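Local coordinates for protein GH26C (Muricauda sp. MAR_2010_75, PDB 6Q78) that probably hydrolyses internal beta-1,4-mannosidic linkages in mannans, acting as a family 26 endo-beta-mannanase, at residues A[81-89]-A[109-117]; A[147-155]-A[405-413]. All coordinates share one frame; numbering follows the deposited sequence.

Contact 1 of 2, residues A[81-89]-A[109-117]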
ATOM      1  N   PHE A  81      13.606   4.423   5.824  1.00  9.91           N
ATOM      2  CA  PHE A  81      12.358   4.011   5.188  1.00  9.42           C
ATOM      3  C   PHE A  81      12.295   4.490   3.733  1.00 10.25           C
ATOM      4  O   PHE A  81      12.793   5.570   3.385  1.00 10.71           O
ATOM      5  CB  PHE A  81      11.109   4.491   5.968  1.00 11.22           C
ATOM      6  CG  PHE A  81      11.094   5.963   6.238  1.00  9.90           C
ATOM      7  CD1 PHE A  81      10.571   6.843   5.298  1.00 11.01           C
ATOM      8  CD2 PHE A  81      11.581   6.467   7.424  1.00 11.38           C
ATOM      9  CE1 PHE A  81      10.586   8.214   5.525  1.00 11.63           C
ATOM     10  CE2 PHE A  81      11.580   7.849   7.685  1.00 12.45           C
ATOM     11  CZ  PHE A  81      11.073   8.724   6.734  1.00 15.13           C
ATOM     12  N   ILE A  82      11.658   3.682   2.899  1.00  9.06           N
ATOM     13  CA  ILE A  82      11.445   4.068   1.502  1.00  8.40           C
ATOM     14  C   ILE A  82      10.250   4.996   1.421  1.00  8.97           C
ATOM     15  O   ILE A  82       9.251   4.788   2.118  1.00  9.71           O
ATOM     16  CB  ILE A  82      11.233   2.806   0.655  1.00  7.95           C
ATOM     17  CG1 ILE A  82      12.522   1.975   0.655  1.00  9.73           C
ATOM     18  CG2 ILE A  82      10.844   3.153  -0.783  1.00 11.94           C
ATOM     19  CD1 ILE A  82      12.349   0.566   0.033  1.00  9.96           C
ATOM     20  N   VAL A  83      10.349   6.016   0.565  1.00  9.07           N
ATOM     21  CA  VAL A  83       9.234   6.908   0.262  1.00  8.27           C
ATOM     22  C   VAL A  83       8.766   6.651  -1.159  1.00  7.47           C
ATOM     23  O   VAL A  83       9.562   6.702  -2.099  1.00  9.99           O
ATOM     24  CB  VAL A  83       9.655   8.369   0.441  1.00  8.15           C
ATOM     25  CG1 VAL A  83       8.611   9.330  -0.122  1.00  8.66           C
ATOM     26  CG2 VAL A  83       9.887   8.634   1.950  1.00 12.12           C
ATOM     27  N   GLY A  84       7.463   6.420  -1.308  1.00  7.26           N
ATOM     28  CA  GLY A  84       6.902   6.268  -2.637  1.00  8.43           C
ATOM     29  C   GLY A  84       5.620   7.049  -2.856  1.00  6.99           C
ATOM     30  O   GLY A  84       5.203   7.858  -2.017  1.00  7.42           O
ATOM     31  N   GLN A  85       4.975   6.820  -4.000  1.00  6.79           N
ATOM     32  CA  GLN A  85       3.756   7.549  -4.334  1.00  6.86           C
ATOM     33  C   GLN A  85       2.884   6.696  -5.256  1.00  6.60           C
ATOM     34  O   GLN A  85       3.385   6.007  -6.170  1.00  7.30           O
ATOM     35  CB  GLN A  85       4.072   8.926  -4.960  1.00  8.18           C
ATOM     36  CG  GLN A  85       2.831   9.762  -5.283  1.00  7.34           C
ATOM     37  CD  GLN A  85       3.157  11.263  -5.381  1.00  9.20           C
ATOM     38  OE1 GLN A  85       4.285  11.662  -5.688  1.00 11.55           O
ATOM     39  NE2 GLN A  85       2.165  12.092  -5.115  1.00 10.75           N
ATOM     40  N   GLN A  86       1.582   6.763  -5.002  1.00  6.65           N
ATOM     41  CA  GLN A  86       0.595   6.073  -5.834  1.00  6.78           C
ATOM     42  C   GLN A  86       0.654   6.643  -7.252  1.00  6.54           C
ATOM     43  O   GLN A  86       0.668   7.865  -7.437  1.00  7.19           O
ATOM     44  CB  GLN A  86      -0.799   6.313  -5.245  1.00  6.66           C
ATOM     45  CG  GLN A  86      -1.901   5.511  -5.902  1.00  6.64           C
ATOM     46  CD  GLN A  86      -1.877   4.054  -5.503  1.00  7.09           C
ATOM     47  OE1 GLN A  86      -1.126   3.640  -4.644  1.00  8.28           O
ATOM     48  NE2 GLN A  86      -2.749   3.264  -6.150  1.00  9.34           N
ATOM     49  N   ASP A  87       0.663   5.748  -8.251  1.00  6.67           N
ATOM     50  CA  ASP A  87       0.586   6.146  -9.664  1.00  6.44           C
ATOM     51  C   ASP A  87       1.648   7.168 -10.052  1.00  6.66           C
ATOM     52  O   ASP A  87       1.415   8.083 -10.855  1.00  7.05           O
ATOM     53  CB  ASP A  87      -0.829   6.612 -10.030  1.00  7.16           C
ATOM     54  CG  ASP A  87      -1.846   5.492  -9.926  1.00  9.87           C
ATOM     55  OD1 ASP A  87      -1.495   4.332 -10.133  1.00  9.71           O
ATOM     56  OD2 ASP A  87      -3.022   5.774  -9.625  1.00 12.09           O
ATOM     57  N   ALA A  88       2.843   7.007  -9.492  1.00  6.61           N
ATOM     58  CA  ALA A  88       3.882   8.022  -9.706  1.00  6.88           C
ATOM     59  C   ALA A  88       4.248   8.168 -11.187  1.00  7.35           C
ATOM     60  O   ALA A  88       4.714   9.241 -11.592  1.00  8.85           O
ATOM     61  CB  ALA A  88       5.123   7.668  -8.892  1.00  9.46           C
ATOM     62  N   PHE A  89       4.109   7.111 -11.996  1.00  7.31           N
ATOM     63  CA  PHE A  89       4.497   7.171 -13.409  1.00  7.60           C
ATOM     64  C   PHE A  89       3.342   7.477 -14.370  1.00  9.06           C
ATOM     65  O   PHE A  89       3.596   7.598 -15.581  1.00 12.03           O
ATOM     66  CB  PHE A  89       5.212   5.876 -13.818  1.00  8.65           C
ATOM     67  CG  PHE A  89       6.460   5.564 -13.004  1.00  9.10           C
ATOM     68  CD1 PHE A  89       7.400   6.538 -12.724  1.00 12.23           C
ATOM     69  CD2 PHE A  89       6.684   4.278 -12.556  1.00 20.27           C
ATOM     70  CE1 PHE A  89       8.535   6.248 -11.976  1.00 13.62           C
ATOM     71  CE2 PHE A  89       7.823   3.973 -11.800  1.00 18.78           C
ATOM     72  CZ  PHE A  89       8.749   4.976 -11.513  1.00 17.82           C
ATOM     73  N   ASP A 109      13.537   9.425  -8.949  1.00  8.58           N
ATOM     74  CA  ASP A 109      12.235   8.763  -8.853  1.00  8.11           C
ATOM     75  C   ASP A 109      11.955   8.362  -7.400  1.00  7.90           C
ATOM     76  O   ASP A 109      12.855   8.306  -6.565  1.00  9.32           O
ATOM     77  CB  ASP A 109      12.225   7.499  -9.713  1.00  9.46           C
ATOM     78  CG  ASP A 109      11.847   7.754 -11.155  1.00 10.78           C
ATOM     79  OD1 ASP A 109      10.980   8.621 -11.405  1.00 10.86           O
ATOM     80  OD2 ASP A 109      12.384   7.060 -12.066  1.00 11.59           O
ATOM     81  N   PRO A 110      10.692   8.122  -7.060  1.00  7.59           N
ATOM     82  CA  PRO A 110      10.369   7.553  -5.747  1.00  7.44           C
ATOM     83  C   PRO A 110      11.018   6.175  -5.590  1.00  7.34           C
ATOM     84  O   PRO A 110      11.397   5.535  -6.582  1.00  8.39           O
ATOM     85  CB  PRO A 110       8.829   7.474  -5.763  1.00  8.67           C
ATOM     86  CG  PRO A 110       8.505   7.347  -7.248  1.00  9.91           C
ATOM     87  CD  PRO A 110       9.523   8.192  -7.961  1.00  8.70           C
ATOM     88  N   GLY A 111      11.108   5.699  -4.322  1.00  7.37           N
ATOM     89  CA  GLY A 111      11.614   4.338  -4.140  1.00  8.34           C
ATOM     90  C   GLY A 111      10.563   3.258  -4.201  1.00  7.38           C
ATOM     91  O   GLY A 111      10.874   2.066  -4.141  1.00  8.07           O
ATOM     92  N   LEU A 112       9.301   3.659  -4.319  1.00  6.84           N
ATOM     93  CA  LEU A 112       8.169   2.741  -4.282  1.00  6.61           C
ATOM     94  C   LEU A 112       7.055   3.291  -5.163  1.00  8.02           C
ATOM     95  O   LEU A 112       6.833   4.506  -5.218  1.00  6.99           O
ATOM     96  CB  LEU A 112       7.702   2.531  -2.829  1.00  7.25           C
ATOM     97  CG  LEU A 112       6.422   1.761  -2.541  1.00  8.91           C
ATOM     98  CD1 LEU A 112       6.573   1.142  -1.154  1.00 10.58           C
ATOM     99  CD2 LEU A 112       5.253   2.653  -2.574  1.00  9.07           C
ATOM    100  N   LEU A 113       6.391   2.387  -5.867  1.00  6.23           N
ATOM    101  CA  LEU A 113       5.255   2.717  -6.719  1.00  6.09           C
ATOM    102  C   LEU A 113       4.001   2.032  -6.187  1.00  5.99           C
ATOM    103  O   LEU A 113       4.017   0.822  -5.951  1.00  7.33           O
ATOM    104  CB  LEU A 113       5.510   2.215  -8.134  1.00  6.98           C
ATOM    105  CG  LEU A 113       4.329   2.371  -9.116  1.00  6.71           C
ATOM    106  CD1 LEU A 113       4.027   3.870  -9.286  1.00  8.31           C
ATOM    107  CD2 LEU A 113       4.601   1.691 -10.438  1.00  6.80           C
ATOM    108  N   GLY A 114       2.932   2.802  -6.014  1.00  6.01           N
ATOM    109  CA  GLY A 114       1.622   2.256  -5.653  1.00  6.76           C
ATOM    110  C   GLY A 114       0.765   2.131  -6.899  1.00  7.11           C
ATOM    111  O   GLY A 114       0.722   3.033  -7.736  1.00  6.91           O
ATOM    112  N   SER A 115       0.097   0.983  -7.018  1.00  5.82           N
ATOM    113  CA  SER A 115      -0.883   0.740  -8.092  1.00  5.78           C
ATOM    114  C   SER A 115      -2.153   0.148  -7.490  1.00  5.87           C
ATOM    115  O   SER A 115      -2.240  -0.100  -6.281  1.00  5.96           O
ATOM    116  CB  SER A 115      -0.313  -0.288  -9.084  1.00  6.57           C
ATOM    117  OG  SER A 115       0.842   0.317  -9.719  1.00  6.96           O
ATOM    118  N   ASP A 116      -3.164  -0.065  -8.339  1.00  5.90           N
ATOM    119  CA  ASP A 116      -4.496  -0.463  -7.855  1.00  6.06           C
ATOM    120  C   ASP A 116      -5.011  -1.567  -8.758  1.00  6.06           C
ATOM    121  O   ASP A 116      -4.921  -1.470  -9.986  1.00  6.91           O
ATOM    122  CB  ASP A 116      -5.431   0.756  -7.910  1.00  6.25           C
ATOM    123  CG  ASP A 116      -6.709   0.600  -7.057  1.00  9.25           C
ATOM    124  OD1 ASP A 116      -7.262  -0.524  -6.907  1.00  6.87           O
ATOM    125  OD2 ASP A 116      -7.217   1.672  -6.593  1.00 12.99           O
ATOM    126  N   PHE A 117      -5.568  -2.622  -8.162  1.00  6.18           N
ATOM    127  CA  PHE A 117      -6.251  -3.665  -8.940  1.00  6.76           C
ATOM    128  C   PHE A 117      -7.626  -3.256  -9.470  1.00  6.45           C
ATOM    129  O   PHE A 117      -8.197  -4.007 -10.281  1.00  8.36           O
ATOM    130  CB  PHE A 117      -6.373  -4.958  -8.126  1.00  6.44           C
ATOM    131  CG  PHE A 117      -5.118  -5.792  -8.133  1.00  6.53           C
ATOM    132  CD1 PHE A 117      -4.676  -6.370  -9.319  1.00  6.40           C
ATOM    133  CD2 PHE A 117      -4.411  -6.030  -6.967  1.00  6.44           C
ATOM    134  CE1 PHE A 117      -3.509  -7.149  -9.350  1.00  9.34           C
ATOM    135  CE2 PHE A 117      -3.213  -6.818  -6.971  1.00  6.46           C
ATOM    136  CZ  PHE A 117      -2.791  -7.374  -8.204  1.00  7.59           C
TER
HETATM  137  O   HOH W   1      -1.076   1.055  -3.840  1.00  9.19           O
HETATM  138  O   HOH W   2       0.636   2.745 -11.085  1.00 10.13           O
HETATM  139  O   HOH W   3      -3.149   2.041 -10.398  1.00 11.04           O
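Ile82 drives its CG2 methyl into the hollow beside Gly111, 3.4 Å from Gly111 C. A beta carbon on that glycine would collide with this same methyl. Two further glycines are also closely approached, one by a carbonyl oxygen and one by an amide. Gly84 lies 3.1 Å, measured from its CA, from Leu112 O, too near for a side chain between them. At Gly114 the hollow is filled by the amide of Gln86: with CG anti to the backbone N (chi1 -173°) and the chain bent at chi2, OE1 comes to lie 3.2 Å from Gly114 CA, while NE2 makes a weak bond to Ser115 O. On the other side of the sheet, Leu113 CD1 fits into the type II turn from Gln85 to Ala88, 3.4 Å from Ala88 N, and its CD2 meets the Phe89 ring. That ring presents its edge to Asp109 OD1, an atom whose hydrogen bond goes to Ser100 OG, and Pro110 CG rests on Ala88 CB.

The backbones run parallel, as first and second strands of the TIM barrel joined through helix 101-106. Gly111 N bonds to Val83 O at 2.9 Å and Gly114 N to Gln85 O at a nearly straight 173°. Past the strand end, Asp87 N grips Gly114 O at 2.8 Å, locking the turn to the neighbouring strand. Asp87 OD1 accepts from two waters, one of which also bonds Ser115 OG. Apolar packing and backbone bonds thus fix the strand pair, while Gln86, Asp87 and ordered waters make its C-terminal end polar, consistent with the side where TIM-barrel enzymes carry their active sites.

Contact 2 of 2, residues A[147-155]-A[405-413]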
ATOM      1  N   ALA A 147       9.086  -0.059 -12.788  1.00  7.36           N
ATOM      2  CA  ALA A 147       9.503   0.125 -11.400  1.00  6.97           C
ATOM      3  C   ALA A 147      10.425  -1.004 -10.953  1.00  7.10           C
ATOM      4  O   ALA A 147      11.491  -0.755 -10.362  1.00  7.87           O
ATOM      5  CB  ALA A 147       8.266   0.211 -10.486  1.00  9.33           C
ATOM      6  N   PHE A 148      10.039  -2.262 -11.219  1.00  7.08           N
ATOM      7  CA  PHE A 148      10.855  -3.385 -10.781  1.00  7.29           C
ATOM      8  C   PHE A 148      12.222  -3.362 -11.462  1.00  7.77           C
ATOM      9  O   PHE A 148      13.250  -3.622 -10.820  1.00  9.79           O
ATOM     10  CB  PHE A 148      10.126  -4.695 -11.098  1.00  7.28           C
ATOM     11  CG  PHE A 148      10.904  -5.918 -10.743  1.00  7.60           C
ATOM     12  CD1 PHE A 148      11.066  -6.282  -9.416  1.00  8.65           C
ATOM     13  CD2 PHE A 148      11.490  -6.680 -11.735  1.00  9.45           C
ATOM     14  CE1 PHE A 148      11.776  -7.415  -9.083  1.00 10.41           C
ATOM     15  CE2 PHE A 148      12.215  -7.827 -11.419  1.00 12.26           C
ATOM     16  CZ  PHE A 148      12.339  -8.191 -10.074  1.00 11.42           C
ATOM     17  N   ASP A 149      12.259  -3.061 -12.774  1.00  7.99           N
ATOM     18  CA  ASP A 149      13.559  -3.012 -13.463  1.00  8.52           C
ATOM     19  C   ASP A 149      14.482  -1.967 -12.853  1.00  8.63           C
ATOM     20  O   ASP A 149      15.708  -2.111 -12.926  1.00 10.23           O
ATOM     21  CB  ASP A 149      13.376  -2.705 -14.952  1.00  9.78           C
ATOM     22  CG  ASP A 149      12.856  -3.885 -15.770  1.00 17.61           C
ATOM     23  OD1 ASP A 149      12.789  -5.019 -15.238  1.00 13.78           O
ATOM     24  OD2 ASP A 149      12.535  -3.653 -16.980  1.00 14.38           O
ATOM     25  N   MET A 150      13.932  -0.895 -12.281  1.00  8.31           N
ATOM     26  CA  MET A 150      14.721   0.149 -11.630  1.00  8.46           C
ATOM     27  C   MET A 150      14.988  -0.158 -10.158  1.00  8.35           C
ATOM     28  O   MET A 150      15.736   0.600  -9.499  1.00  8.55           O
ATOM     29  CB  MET A 150      14.003   1.507 -11.781  1.00  8.30           C
ATOM     30  CG  MET A 150      13.931   1.918 -13.245  1.00 10.87           C
ATOM     31  SD  MET A 150      13.369   3.625 -13.476  1.00 15.28           S
ATOM     32  CE  MET A 150      11.812   3.545 -12.659  1.00 15.27           C
ATOM     33  N   GLY A 151      14.411  -1.251  -9.646  1.00  8.11           N
ATOM     34  CA  GLY A 151      14.610  -1.669  -8.272  1.00  8.07           C
ATOM     35  C   GLY A 151      13.585  -1.180  -7.277  1.00  7.67           C
ATOM     36  O   GLY A 151      13.737  -1.447  -6.076  1.00  8.97           O
ATOM     37  N   LEU A 152      12.583  -0.433  -7.717  1.00  7.89           N
ATOM     38  CA  LEU A 152      11.567   0.063  -6.802  1.00  8.31           C
ATOM     39  C   LEU A 152      10.746  -1.083  -6.247  1.00  6.83           C
ATOM     40  O   LEU A 152      10.675  -2.169  -6.825  1.00  7.39           O
ATOM     41  CB  LEU A 152      10.597   1.009  -7.510  1.00  9.23           C
ATOM     42  CG  LEU A 152      11.040   2.455  -7.778  1.00  9.52           C
ATOM     43  CD1 LEU A 152      12.281   2.558  -8.633  1.00 11.00           C
ATOM     44  CD2 LEU A 152       9.886   3.216  -8.391  1.00  6.96           C
ATOM     45  N   VAL A 153      10.097  -0.809  -5.106  1.00  7.03           N
ATOM     46  CA  VAL A 153       9.108  -1.699  -4.499  1.00  6.48           C
ATOM     47  C   VAL A 153       7.745  -1.367  -5.094  1.00  6.18           C
ATOM     48  O   VAL A 153       7.417  -0.207  -5.305  1.00  6.91           O
ATOM     49  CB  VAL A 153       9.118  -1.479  -2.982  1.00  8.00           C
ATOM     50  CG1 VAL A 153       8.043  -2.280  -2.280  1.00  8.07           C
ATOM     51  CG2 VAL A 153      10.495  -1.793  -2.391  1.00 10.76           C
ATOM     52  N   ASN A 154       6.914  -2.392  -5.324  1.00  7.48           N
ATOM     53  CA  ASN A 154       5.547  -2.222  -5.842  1.00  7.57           C
ATOM     54  C   ASN A 154       4.526  -2.660  -4.801  1.00  7.80           C
ATOM     55  O   ASN A 154       4.614  -3.770  -4.274  1.00  7.21           O
ATOM     56  CB  ASN A 154       5.328  -3.064  -7.111  1.00  7.36           C
ATOM     57  CG  ASN A 154       5.975  -2.471  -8.338  1.00  6.75           C
ATOM     58  OD1 ASN A 154       5.457  -1.507  -8.925  1.00  8.17           O
ATOM     59  ND2 ASN A 154       7.101  -3.032  -8.748  1.00  8.59           N
ATOM     60  N   VAL A 155       3.541  -1.803  -4.542  1.00  5.91           N
ATOM     61  CA  VAL A 155       2.430  -2.095  -3.641  1.00  5.55           C
ATOM     62  C   VAL A 155       1.131  -1.936  -4.429  1.00  7.45           C
ATOM     63  O   VAL A 155       0.973  -0.952  -5.159  1.00  8.54           O
ATOM     64  CB  VAL A 155       2.452  -1.162  -2.415  1.00  7.34           C
ATOM     65  CG1 VAL A 155       1.361  -1.602  -1.419  1.00  9.93           C
ATOM     66  CG2 VAL A 155       3.811  -1.152  -1.765  1.00 15.64           C
ATOM     67  N   ALA A 405      14.532   6.415  -5.154  1.00  8.64           N
ATOM     68  CA  ALA A 405      15.116   5.465  -6.099  1.00  8.70           C
ATOM     69  C   ALA A 405      16.636   5.535  -6.119  1.00  9.28           C
ATOM     70  O   ALA A 405      17.306   4.504  -6.141  1.00 10.39           O
ATOM     71  CB  ALA A 405      14.573   5.686  -7.519  1.00 10.02           C
ATOM     72  N   ASP A 406      17.209   6.736  -6.072  1.00  9.69           N
ATOM     73  CA  ASP A 406      18.654   6.836  -6.250  1.00 10.33           C
ATOM     74  C   ASP A 406      19.405   6.133  -5.139  1.00 14.24           C
ATOM     75  O   ASP A 406      20.473   5.557  -5.402  1.00 19.03           O
ATOM     76  CB  ASP A 406      19.089   8.285  -6.456  1.00 12.51           C
ATOM     77  CG  ASP A 406      18.780   8.798  -7.867  1.00 15.50           C
ATOM     78  OD1 ASP A 406      18.376   8.003  -8.740  1.00 17.33           O
ATOM     79  OD2 ASP A 406      18.912  10.019  -8.116  1.00 19.30           O
ATOM     80  N   ASP A 407      18.849   6.084  -3.923  1.00 10.44           N
ATOM     81  CA  ASP A 407      19.571   5.420  -2.842  1.00 12.21           C
ATOM     82  C   ASP A 407      18.961   4.083  -2.422  1.00 10.94           C
ATOM     83  O   ASP A 407      19.272   3.564  -1.342  1.00 13.05           O
ATOM     84  CB  ASP A 407      19.881   6.354  -1.669  1.00 15.78           C
ATOM     85  CG  ASP A 407      18.679   7.076  -1.140  0.65 15.12           C
ATOM     86  OD1 ASP A 407      17.766   7.385  -1.925  1.00 19.71           O
ATOM     87  OD2 ASP A 407      18.709   7.419   0.070  0.71 17.96           O
ATOM     88  N   LEU A 408      18.163   3.468  -3.293  1.00  9.89           N
ATOM     89  CA  LEU A 408      17.609   2.172  -2.940  1.00 11.38           C
ATOM     90  C   LEU A 408      18.718   1.131  -2.797  1.00 10.16           C
ATOM     91  O   LEU A 408      19.605   1.049  -3.658  1.00 11.61           O
ATOM     92  CB  LEU A 408      16.679   1.686  -4.043  1.00  9.59           C
ATOM     93  CG  LEU A 408      15.247   2.196  -4.049  1.00  9.73           C
ATOM     94  CD1 LEU A 408      14.646   1.924  -5.431  1.00 10.73           C
ATOM     95  CD2 LEU A 408      14.402   1.556  -2.916  1.00  9.91           C
ATOM     96  N   PRO A 409      18.667   0.286  -1.760  1.00 10.28           N
ATOM     97  CA  PRO A 409      19.446  -0.959  -1.764  1.00 12.16           C
ATOM     98  C   PRO A 409      18.989  -1.861  -2.899  1.00 12.08           C
ATOM     99  O   PRO A 409      17.952  -1.631  -3.529  1.00 12.08           O
ATOM    100  CB  PRO A 409      19.053  -1.621  -0.437  1.00 18.21           C
ATOM    101  CG  PRO A 409      18.369  -0.582   0.366  1.00 15.14           C
ATOM    102  CD  PRO A 409      17.750   0.356  -0.608  1.00 11.28           C
ATOM    103  N   GLU A 410      19.730  -2.939  -3.107  1.00 13.12           N
ATOM    104  CA  GLU A 410      19.274  -4.041  -3.965  1.00 10.91           C
ATOM    105  C   GLU A 410      18.257  -4.844  -3.158  1.00 12.01           C
ATOM    106  O   GLU A 410      18.598  -5.752  -2.390  1.00 14.08           O
ATOM    107  CB  GLU A 410      20.455  -4.886  -4.433  1.00 14.21           C
ATOM    108  CG  GLU A 410      21.429  -4.090  -5.309  1.00 15.22           C
ATOM    109  CD  GLU A 410      22.611  -4.910  -5.775  1.00 22.87           C
ATOM    110  OE1 GLU A 410      22.406  -6.025  -6.290  1.00 27.01           O
ATOM    111  OE2 GLU A 410      23.755  -4.433  -5.625  1.00 35.20           O
ATOM    112  N   MET A 411      16.979  -4.518  -3.341  1.00  9.95           N
ATOM    113  CA  MET A 411      15.942  -5.082  -2.493  1.00  9.68           C
ATOM    114  C   MET A 411      15.628  -6.524  -2.820  1.00  9.90           C
ATOM    115  O   MET A 411      14.970  -7.201  -2.015  1.00 10.48           O
ATOM    116  CB  MET A 411      14.657  -4.249  -2.638  1.00 10.70           C
ATOM    117  CG  MET A 411      14.834  -2.776  -2.220  1.00 13.01           C
ATOM    118  SD  MET A 411      15.137  -2.537  -0.465  1.00 13.92           S
ATOM    119  CE  MET A 411      13.592  -3.123   0.231  1.00 12.71           C
ATOM    120  N   TYR A 412      16.024  -7.002  -3.997  1.00 10.16           N
ATOM    121  CA  TYR A 412      15.580  -8.296  -4.467  1.00 10.68           C
ATOM    122  C   TYR A 412      16.693  -9.326  -4.422  1.00 12.10           C
ATOM    123  O   TYR A 412      16.545 -10.408  -4.981  1.00 11.92           O
ATOM    124  CB  TYR A 412      14.992  -8.155  -5.874  1.00 10.17           C
ATOM    125  CG  TYR A 412      13.810  -7.188  -5.862  1.00  9.43           C
ATOM    126  CD1 TYR A 412      12.641  -7.516  -5.214  1.00  9.20           C
ATOM    127  CD2 TYR A 412      13.900  -5.912  -6.427  1.00  9.13           C
ATOM    128  CE1 TYR A 412      11.575  -6.634  -5.154  1.00  8.55           C
ATOM    129  CE2 TYR A 412      12.826  -5.027  -6.379  1.00  8.56           C
ATOM    130  CZ  TYR A 412      11.671  -5.411  -5.734  1.00  8.28           C
ATOM    131  OH  TYR A 412      10.608  -4.540  -5.671  1.00  9.47           O
ATOM    132  N   ARG A 413      17.804  -9.006  -3.759  1.00 13.30           N
ATOM    133  CA  ARG A 413      18.913  -9.920  -3.561  1.00 16.47           C
ATOM    134  C   ARG A 413      19.026 -10.199  -2.071  1.00 17.01           C
ATOM    135  O   ARG A 413      19.068  -9.267  -1.267  1.00 13.54           O
ATOM    136  CB  ARG A 413      20.196  -9.252  -4.071  1.00 17.08           C
ATOM    137  CG  ARG A 413      21.460 -10.070  -3.861  1.00 28.91           C
ATOM    138  CD  ARG A 413      22.633  -9.386  -4.544  1.00 31.02           C
ATOM    139  NE  ARG A 413      23.012  -8.154  -3.854  1.00 37.16           N
TER
HETATM  140  O   HOH W   4      16.115  -2.699  -5.432  1.00  9.82           O
HETATM  141  O   HOH W   5       8.467  -5.018  -6.888  1.00 15.99           O
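Tyr412 has CG anti to its own carbonyl carbon (chi1 -60°), and Phe148 has CG anti to its backbone N; these settings swing the two rings together in an edge-to-face pair, with centroids 4.8 Å apart and planes at 56°. Phe148 CE1 stands over the centre of the Tyr412 ring, 3.7 Å from Tyr412 CD2, while Met411 CB lies over the opposite face. Clamped in this way, the tyrosine sends its hydroxyl to Leu152 O, a 2.6 Å bond in which OH is the donor and sits tilted 30° from the carbonyl plane. The same OH accepts from a water that Asn154 ND2 also reaches. A phenylalanine in place of Tyr412 would probably leave Leu152 O and this water without the hydroxyl that joins them.

The carbonyl lies on the short link from helix 132-150 to strand 153-157 of the TIM barrel. Gly151, the first residue to leave helical phi/psi, has the positive phi of a Schellman motif, and the chain after strand 402-403 packs against this turn at the N-terminal end of the barrel strand. Leu408 CD1 presses on the turn, 3.6 Å from Gly151 O, and meets Leu152 CD1 at 4.0 Å, the two leucines crossing at about a right angle. Ala405 CB touches that same methyl of Leu152. A second water is shared by backbone atoms, donating a hydrogen bond to Gly151 O and accepting one from Met411 N at 2.9 Å. Farther in, Met411 CE approaches Val153 CG2 at 4.3 Å, and the Met411 side chain also touches Leu73 and Leu76 of helix 64-76.

Overall arrangement
From the N terminus, strand 81-86 is followed by helix 101-106 and strand 112-116, and contact 1 closes this first beta-alpha-beta unit over 19 intervening residues. The chain then enters helix 132-150 and strand 153-157, where contact 2 begins; it closes only 249 residues later, after the remaining barrel strands. The two are therefore in series, neither nested nor crossed. They meet in the sheet, where strand 112-116 lies between strands 81-86 and 153-157, with probable hydrogen bonds from Leu113 N to Val153 O and from Ser115 N to Val155 O. Segment 405-413 follows strand 402-403, itself paired with 81-86, so the C-terminal region joins the early strands; Ala405 packs against Pro110.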